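Local coordinates for phenylacetic acid degradation-related protein (Ralstonia eutropha JMP134, PDB 2PIM), which is a putative hot-dog-fold thioesterase that probably hydrolyses fatty acyl-CoA thioesters and is related to proteins of phenylacetic acid degradation, at residues Val53-Gly58 with Pro95-Leu100. Numbering follows the deposited sequence.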
ATOM      1  N   VAL A  53      10.796 -13.272   5.084  1.00 45.51           N
ATOM      2  CA  VAL A  53      10.266 -14.551   5.569  1.00 44.25           C
ATOM      3  C   VAL A  53       9.267 -15.170   4.573  1.00 44.37           C
ATOM      4  O   VAL A  53       8.680 -16.213   4.849  1.00 44.79           O
ATOM      5  CB  VAL A  53       9.675 -14.410   7.027  1.00 45.35           C
ATOM      6  CG1 VAL A  53       8.556 -13.363   7.102  1.00 48.48           C
ATOM      7  CG2 VAL A  53       9.176 -15.744   7.559  1.00 47.94           C
ATOM      8  N   GLY A  54       9.083 -14.548   3.409  1.00 42.22           N
ATOM      9  CA  GLY A  54       8.272 -15.151   2.352  1.00 40.56           C
ATOM     10  C   GLY A  54       6.785 -14.849   2.414  1.00 38.90           C
ATOM     11  O   GLY A  54       5.983 -15.442   1.678  1.00 39.71           O
ATOM     12  N   GLN A  55       6.392 -13.928   3.281  1.00 34.69           N
ATOM     13  CA  GLN A  55       5.024 -13.463   3.271  1.00 34.98           C
ATOM     14  C   GLN A  55       4.892 -12.156   2.451  1.00 32.12           C
ATOM     15  O   GLN A  55       5.857 -11.419   2.239  1.00 33.14           O
ATOM     16  CB  GLN A  55       4.534 -13.257   4.693  1.00 35.16           C
ATOM     17  CG  GLN A  55       4.746 -14.429   5.640  1.00 36.29           C
ATOM     18  CD  GLN A  55       4.802 -13.952   7.108  1.00 43.50           C
ATOM     19  OE1 GLN A  55       4.560 -12.764   7.413  1.00 55.43           O
ATOM     20  NE2 GLN A  55       5.124 -14.875   8.018  1.00 51.46           N
ATOM     21  N   VAL A  56       3.684 -11.873   2.008  1.00 31.03           N
ATOM     22  CA  VAL A  56       3.421 -10.690   1.207  1.00 31.07           C
ATOM     23  C   VAL A  56       3.574  -9.451   2.105  1.00 30.24           C
ATOM     24  O   VAL A  56       2.993  -9.388   3.205  1.00 30.45           O
ATOM     25  CB  VAL A  56       1.984 -10.724   0.586  1.00 29.29           C
ATOM     26  CG1 VAL A  56       1.723  -9.517  -0.292  1.00 28.25           C
ATOM     27  CG2 VAL A  56       1.778 -11.970  -0.238  1.00 35.75           C
ATOM     28  N   GLN A  57       4.325  -8.461   1.628  1.00 28.15           N
ATOM     29  CA  GLN A  57       4.435  -7.184   2.342  1.00 28.38           C
ATOM     30  C   GLN A  57       3.050  -6.580   2.522  1.00 29.99           C
ATOM     31  O   GLN A  57       2.238  -6.610   1.576  1.00 30.92           O
ATOM     32  CB  GLN A  57       5.282  -6.190   1.558  1.00 27.54           C
ATOM     33  CG  GLN A  57       5.795  -5.022   2.405  1.00 27.38           C
ATOM     34  CD  GLN A  57       5.759  -3.700   1.657  1.00 37.99           C
ATOM     35  OE1 GLN A  57       4.835  -3.447   0.874  1.00 32.39           O
ATOM     36  NE2 GLN A  57       6.761  -2.833   1.911  1.00 31.96           N
ATOM     37  N   GLY A  58       2.808  -6.027   3.719  1.00 28.52           N
ATOM     38  CA  GLY A  58       1.555  -5.402   4.093  1.00 29.12           C
ATOM     39  C   GLY A  58       1.159  -4.294   3.127  1.00 28.97           C
ATOM     40  O   GLY A  58       0.029  -4.203   2.691  1.00 31.60           O
ATOM     41  N   PRO A  95      -0.990 -13.319   7.916  1.00 34.17           N
ATOM     42  CA  PRO A  95      -0.012 -13.337   6.831  1.00 34.74           C
ATOM     43  C   PRO A  95      -0.563 -13.958   5.542  1.00 33.84           C
ATOM     44  O   PRO A  95      -1.375 -14.886   5.579  1.00 33.83           O
ATOM     45  CB  PRO A  95       1.146 -14.168   7.419  1.00 35.90           C
ATOM     46  CG  PRO A  95       0.508 -15.036   8.406  1.00 37.37           C
ATOM     47  CD  PRO A  95      -0.629 -14.273   8.993  1.00 31.33           C
ATOM     48  N   ALA A  96      -0.168 -13.376   4.412  1.00 33.50           N
ATOM     49  CA  ALA A  96      -0.529 -13.873   3.099  1.00 33.18           C
ATOM     50  C   ALA A  96       0.709 -14.489   2.457  1.00 32.67           C
ATOM     51  O   ALA A  96       1.849 -14.151   2.799  1.00 32.93           O
ATOM     52  CB  ALA A  96      -1.067 -12.757   2.235  1.00 33.51           C
ATOM     53  N   GLN A  97       0.475 -15.394   1.521  0.50 32.92           N
ATOM     54  CA  GLN A  97       1.539 -16.033   0.781  0.50 32.52           C
ATOM     55  C   GLN A  97       1.378 -15.619  -0.673  0.50 31.06           C
ATOM     56  O   GLN A  97       0.328 -15.098  -1.068  0.50 31.05           O
ATOM     57  CB  GLN A  97       1.438 -17.554   0.934  0.50 33.71           C
ATOM     58  CG  GLN A  97       0.955 -18.054   2.310  0.50 38.02           C
ATOM     59  CD  GLN A  97       1.864 -17.643   3.467  0.50 43.31           C
ATOM     60  OE1 GLN A  97       3.050 -17.379   3.275  0.50 47.15           O
ATOM     61  NE2 GLN A  97       1.304 -17.596   4.678  0.50 41.56           N
ATOM     62  N   ALA A  98       2.413 -15.848  -1.469  1.00 29.94           N
ATOM     63  CA  ALA A  98       2.311 -15.665  -2.917  1.00 29.86           C
ATOM     64  C   ALA A  98       1.160 -16.504  -3.459  1.00 28.76           C
ATOM     65  O   ALA A  98       0.944 -17.649  -3.026  1.00 30.37           O
ATOM     66  CB  ALA A  98       3.596 -16.064  -3.611  1.00 28.88           C
ATOM     67  N   GLY A  99       0.448 -15.948  -4.432  1.00 27.56           N
ATOM     68  CA  GLY A  99      -0.690 -16.629  -5.032  1.00 26.71           C
ATOM     69  C   GLY A  99      -1.879 -15.693  -5.127  1.00 26.71           C
ATOM     70  O   GLY A  99      -1.745 -14.484  -4.945  1.00 29.25           O
ATOM     71  N   LEU A 100      -3.034 -16.260  -5.445  1.00 26.83           N
ATOM     72  CA  LEU A 100      -4.281 -15.517  -5.578  1.00 27.43           C
ATOM     73  C   LEU A 100      -4.809 -14.990  -4.232  1.00 26.33           C
ATOM     74  O   LEU A 100      -4.661 -15.633  -3.201  1.00 28.22           O
ATOM     75  CB  LEU A 100      -5.355 -16.402  -6.188  1.00 28.21           C
ATOM     76  CG  LEU A 100      -5.590 -16.434  -7.688  1.00 32.31           C
ATOM     77  CD1 LEU A 100      -6.497 -17.621  -7.988  1.00 30.69           C
ATOM     78  CD2 LEU A 100      -6.217 -15.133  -8.145  1.00 32.18           C
TER
HETATM   79  O   HOH W   1       4.838 -16.925  -0.554  1.00 30.86           O
HETATM   80  O   HOH W   2       1.455 -11.016   4.856  1.00 23.53           O
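One direct hydrogen bond ties the loop 53-58 to residues 95-100: Val56 N donates to Ala96 O over 3.0 Å. The bond is nearly straight, 162° at the hydrogen, yet it comes in from above the carbonyl plane of Ala96, 46° out of it. The same oxygen also takes a CA-H...O contact from Gln55, with CA 3.3 Å from Ala96 O. Two water bridges flank this bond. One water donates to Gly54 O and accepts from Ala98 N, the other donates to Val56 O and accepts from Ala96 N. The two backbones meet here with opposite sense and cross steeply.

Val56 supplies the buried side of the contact. Its CG2, anti to its own carbonyl carbon, reaches over the chain to lie 3.5 Å from Gln97 O and 3.9 Å from Ala96 CB. Nearer the surface, the extended side chain of Gln55 runs alongside Pro95, both pointing the same way. This is van der Waals contact: the flat face of the Gln55 amide lies over Pro95 CB, with CD and OE1 both 3.7 Å from Pro95 CB.

Further out, Asn51 OD1 accepts from Gln55 N and Gln123 OE1 from Gln97 N, steadying both backbones. Gly54 turns the 53-58 loop with a positive phi of 88°.

Helix 58-75, the long helix of the hot-dog fold, begins just after Gln57, its N-cap residue, and Gln57 NE2 also bonds Ala63 O of the second subunit. Leu61 of that helix touches both Val56 and Ala96, Ala45 of strand 38-45 touches Val56, and residues 95-98 run into strand 99-107, which begins at Gly99.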